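Long-range contact in PbSGBP-B lipoprotein (Prevotella bryantii B14, PDB 6D2Y), which probably binds polysaccharide at the bacterial cell surface, as a lipoprotein encoded in a polysaccharide utilization locus, and carries a bound magnesium ion: residues Glu235-Ile247 with Asn275-Trp287. Residues are numbered along the deposited sequence; the frame is centred on the assembly and turned at random.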
# COMPACT_ATOMS: atom_id res chain seq x y z
N GLU A 235 15.18 5.85 25.02
CA GLU A 235 15.83 4.58 24.75
C GLU A 235 15.73 4.24 23.27
O GLU A 235 14.72 4.53 22.63
CB GLU A 235 15.20 3.44 25.57
CG GLU A 235 15.52 3.48 27.06
CD GLU A 235 14.77 2.42 27.84
OE1 GLU A 235 13.52 2.44 27.80
OE2 GLU A 235 15.42 1.58 28.49
N VAL A 236 16.79 3.64 22.74
CA VAL A 236 16.77 3.08 21.39
C VAL A 236 16.21 1.67 21.51
O VAL A 236 16.89 0.76 21.98
CB VAL A 236 18.15 3.10 20.74
CG1 VAL A 236 18.05 2.73 19.27
CG2 VAL A 236 18.79 4.47 20.90
N LEU A 237 14.95 1.50 21.11
CA LEU A 237 14.28 0.22 21.28
C LEU A 237 14.91 -0.85 20.40
O LEU A 237 15.31 -0.59 19.27
CB LEU A 237 12.79 0.36 20.96
CG LEU A 237 12.04 1.47 21.69
CD1 LEU A 237 10.57 1.45 21.29
CD2 LEU A 237 12.19 1.32 23.19
N GLY A 238 14.98 -2.06 20.94
CA GLY A 238 15.49 -3.20 20.21
C GLY A 238 14.94 -4.50 20.76
O GLY A 238 13.72 -4.71 20.77
N ASN A 239 15.82 -5.38 21.23
CA ASN A 239 15.37 -6.61 21.85
C ASN A 239 14.74 -6.33 23.21
O ASN A 239 15.24 -5.52 23.99
CB ASN A 239 16.55 -7.58 22.01
CG ASN A 239 17.03 -8.14 20.69
OD1 ASN A 239 16.24 -8.64 19.89
ND2 ASN A 239 18.33 -8.06 20.45
N SER A 240 13.62 -7.00 23.48
CA SER A 240 12.97 -6.92 24.78
C SER A 240 12.12 -8.16 25.00
O SER A 240 10.89 -8.09 24.99
CB SER A 240 12.12 -5.65 24.89
OG SER A 240 11.55 -5.54 26.18
N GLY A 241 12.77 -9.30 25.20
CA GLY A 241 12.08 -10.56 25.35
C GLY A 241 13.03 -11.68 25.70
O GLY A 241 14.03 -11.46 26.39
N TRP A 242 12.74 -12.89 25.22
CA TRP A 242 13.56 -14.05 25.54
C TRP A 242 14.65 -14.30 24.51
O TRP A 242 15.79 -14.58 24.87
CB TRP A 242 12.67 -15.29 25.66
CG TRP A 242 12.01 -15.44 26.99
CD1 TRP A 242 12.29 -14.74 28.13
CD2 TRP A 242 10.94 -16.34 27.32
NE1 TRP A 242 11.47 -15.16 29.15
CE2 TRP A 242 10.63 -16.13 28.68
CE3 TRP A 242 10.23 -17.29 26.60
CZ2 TRP A 242 9.64 -16.85 29.34
CZ3 TRP A 242 9.23 -18.01 27.25
CH2 TRP A 242 8.95 -17.78 28.60
N HIS A 243 14.32 -14.20 23.22
CA HIS A 243 15.22 -14.59 22.14
C HIS A 243 15.69 -13.33 21.41
O HIS A 243 14.98 -12.79 20.56
CB HIS A 243 14.52 -15.57 21.21
CG HIS A 243 13.81 -16.67 21.94
ND1 HIS A 243 12.44 -16.72 22.06
CD2 HIS A 243 14.28 -17.74 22.62
CE1 HIS A 243 12.09 -17.78 22.76
NE2 HIS A 243 13.19 -18.42 23.12
N ASP A 244 16.90 -12.89 21.74
CA ASP A 244 17.44 -11.65 21.20
C ASP A 244 17.91 -11.84 19.77
O ASP A 244 18.55 -12.85 19.43
CB ASP A 244 18.60 -11.16 22.07
CG ASP A 244 18.28 -11.18 23.54
OD1 ASP A 244 17.16 -10.76 23.91
OD2 ASP A 244 19.14 -11.61 24.34
N ARG A 245 17.61 -10.87 18.92
CA ARG A 245 17.96 -10.92 17.51
C ARG A 245 19.12 -9.99 17.21
O ARG A 245 19.41 -9.05 17.95
CB ARG A 245 16.75 -10.57 16.64
CG ARG A 245 15.61 -11.58 16.72
CD ARG A 245 15.76 -12.69 15.69
NE ARG A 245 16.86 -13.60 16.00
CZ ARG A 245 16.79 -14.60 16.87
NH1 ARG A 245 15.66 -14.82 17.53
NH2 ARG A 245 17.84 -15.37 17.08
N ILE A 246 19.79 -10.27 16.09
CA ILE A 246 20.90 -9.44 15.64
C ILE A 246 20.40 -8.04 15.33
O ILE A 246 19.39 -7.86 14.64
CB ILE A 246 21.57 -10.07 14.42
CG1 ILE A 246 22.17 -11.43 14.78
CG2 ILE A 246 22.63 -9.14 13.85
CD1 ILE A 246 22.90 -12.10 13.63
N ILE A 247 21.09 -7.03 15.86
CA ILE A 247 20.83 -5.63 15.55
C ILE A 247 22.19 -4.98 15.33
O ILE A 247 22.96 -4.81 16.28
CB ILE A 247 20.06 -4.91 16.67
CG1 ILE A 247 18.80 -5.69 17.05
CG2 ILE A 247 19.70 -3.49 16.24
CD1 ILE A 247 17.74 -4.86 17.76
N ASN A 275 10.82 -22.57 15.63
CA ASN A 275 12.26 -22.35 15.79
C ASN A 275 12.43 -20.90 16.22
O ASN A 275 12.19 -19.98 15.43
CB ASN A 275 13.01 -22.64 14.49
CG ASN A 275 14.52 -22.69 14.68
OD1 ASN A 275 15.05 -22.20 15.67
ND2 ASN A 275 15.21 -23.27 13.70
N ASP A 276 12.82 -20.68 17.48
CA ASP A 276 12.98 -19.34 18.03
C ASP A 276 14.10 -18.54 17.37
O ASP A 276 14.24 -17.35 17.68
CB ASP A 276 13.22 -19.38 19.54
CG ASP A 276 12.19 -20.23 20.28
OD1 ASP A 276 12.57 -20.97 21.20
OD2 ASP A 276 11.00 -20.15 19.90
N GLU A 277 14.89 -19.16 16.49
CA GLU A 277 15.88 -18.40 15.73
C GLU A 277 15.23 -17.36 14.83
O GLU A 277 15.91 -16.40 14.43
CB GLU A 277 16.74 -19.34 14.89
CG GLU A 277 17.76 -20.14 15.68
CD GLU A 277 18.98 -19.32 16.06
OE1 GLU A 277 19.32 -18.39 15.30
OE2 GLU A 277 19.60 -19.62 17.10
N PHE A 278 13.95 -17.51 14.51
CA PHE A 278 13.23 -16.58 13.65
C PHE A 278 12.14 -15.83 14.42
O PHE A 278 11.04 -15.62 13.91
CB PHE A 278 12.63 -17.31 12.45
CG PHE A 278 13.51 -18.39 11.89
CD1 PHE A 278 14.60 -18.06 11.10
CD2 PHE A 278 13.23 -19.72 12.12
CE1 PHE A 278 15.41 -19.05 10.57
CE2 PHE A 278 14.04 -20.72 11.59
CZ PHE A 278 15.13 -20.38 10.81
N SER A 279 12.45 -15.42 15.64
CA SER A 279 11.50 -14.69 16.48
C SER A 279 12.16 -13.41 16.97
O SER A 279 13.20 -13.46 17.64
CB SER A 279 11.04 -15.54 17.66
OG SER A 279 10.23 -14.77 18.54
N PHE A 280 11.57 -12.27 16.63
CA PHE A 280 11.91 -10.99 17.25
C PHE A 280 10.81 -10.63 18.23
O PHE A 280 9.63 -10.71 17.90
CB PHE A 280 12.07 -9.89 16.20
CG PHE A 280 12.14 -8.51 16.80
CD1 PHE A 280 11.03 -7.67 16.77
CD2 PHE A 280 13.30 -8.05 17.39
CE1 PHE A 280 11.09 -6.40 17.32
CE2 PHE A 280 13.36 -6.78 17.95
CZ PHE A 280 12.25 -5.95 17.91
N GLU A 281 11.20 -10.26 19.45
CA GLU A 281 10.25 -10.01 20.52
C GLU A 281 10.58 -8.69 21.21
O GLU A 281 11.67 -8.53 21.77
CB GLU A 281 10.26 -11.16 21.54
CG GLU A 281 10.07 -12.54 20.92
CD GLU A 281 10.81 -13.64 21.67
OE1 GLU A 281 11.49 -13.32 22.68
OE2 GLU A 281 10.72 -14.81 21.26
N TYR A 282 9.64 -7.75 21.17
CA TYR A 282 9.69 -6.55 22.00
C TYR A 282 8.51 -6.59 22.96
O TYR A 282 7.36 -6.39 22.56
CB TYR A 282 9.65 -5.27 21.17
CG TYR A 282 9.63 -4.03 22.05
CD1 TYR A 282 10.81 -3.48 22.54
CD2 TYR A 282 8.44 -3.43 22.42
CE1 TYR A 282 10.80 -2.37 23.35
CE2 TYR A 282 8.41 -2.32 23.24
CZ TYR A 282 9.60 -1.79 23.70
OH TYR A 282 9.59 -0.68 24.51
N TRP A 283 8.80 -6.84 24.23
CA TRP A 283 7.79 -6.86 25.28
C TRP A 283 7.96 -5.62 26.14
O TRP A 283 9.06 -5.35 26.63
CB TRP A 283 7.89 -8.14 26.12
CG TRP A 283 7.87 -9.40 25.29
CD1 TRP A 283 7.37 -9.54 24.02
CD2 TRP A 283 8.37 -10.69 25.66
NE1 TRP A 283 7.52 -10.83 23.59
CE2 TRP A 283 8.13 -11.56 24.58
CE3 TRP A 283 8.98 -11.19 26.81
CZ2 TRP A 283 8.50 -12.90 24.61
CZ3 TRP A 283 9.34 -12.52 26.84
CH2 TRP A 283 9.10 -13.37 25.75
N ALA A 284 6.88 -4.86 26.31
CA ALA A 284 6.94 -3.64 27.10
C ALA A 284 7.19 -3.97 28.57
O ALA A 284 6.72 -4.99 29.08
CB ALA A 284 5.64 -2.85 26.96
N GLY A 285 7.92 -3.09 29.24
CA GLY A 285 8.28 -3.27 30.63
C GLY A 285 9.72 -3.72 30.79
O GLY A 285 10.41 -4.09 29.84
N ASN A 286 10.19 -3.66 32.04
CA ASN A 286 11.55 -4.07 32.36
C ASN A 286 11.64 -4.46 33.84
O ASN A 286 12.40 -3.90 34.62
CB ASN A 286 12.54 -2.96 32.00
CG ASN A 286 13.98 -3.44 31.96
OD1 ASN A 286 14.25 -4.63 31.75
ND2 ASN A 286 14.92 -2.52 32.16
N TRP A 287 10.83 -5.45 34.23
CA TRP A 287 10.89 -6.06 35.56
C TRP A 287 10.65 -5.06 36.68
O TRP A 287 11.22 -5.18 37.76
CB TRP A 287 12.23 -6.78 35.78
CG TRP A 287 12.64 -7.70 34.67
CD1 TRP A 287 13.37 -7.38 33.57
CD2 TRP A 287 12.34 -9.10 34.57
NE1 TRP A 287 13.55 -8.49 32.78
CE2 TRP A 287 12.93 -9.56 33.37
CE3 TRP A 287 11.64 -10.01 35.37
CZ2 TRP A 287 12.83 -10.89 32.95
CZ3 TRP A 287 11.55 -11.32 34.95
CH2 TRP A 287 12.14 -11.75 33.76
O HOH W 1 14.06 -10.33 19.82
O HOH W 2 14.20 -10.52 22.87
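With CG of Glu281 beside its backbone N (chi1 -52°) and CG of His243 likewise beside its backbone N, carboxylate and imidazole meet with their planes 68° apart. His243 ND1 gives a nearly straight hydrogen bond to the syn lone pair of Glu281 OE2, 2.7 Å away, while Ser279 OG binds the same oxygen on its anti side. Glu281 OE1 accepts from Trp242 N at 2.9 Å and from His243 N at 3.0 Å, so four donors fix the carboxylate. Asp276 CB sits over one face of the imidazole, 3.5 Å from its centroid, and Trp242 CB over the opposite face. Here the loop before strand 246-248 lies along the edge strand 279-282 of an antiparallel sheet in the probable xyloglucan-binding domain, paired with it in a single beta bridge, Ser240 with Tyr282. Ser240 OG donates to Trp283 O at 2.5 Å. Gly241 CA packs on the six-membered ring of Trp283, whose edge points into the face of Trp242 in a T-shaped pair (planes at 70°); Asn425 holds Trp283 NE1. Bent at chi2 and chi3, Arg245 sends NH1 to Ser279 O (2.8 Å), with Glu277 O 3.2 Å from CZ over the guanidinium face.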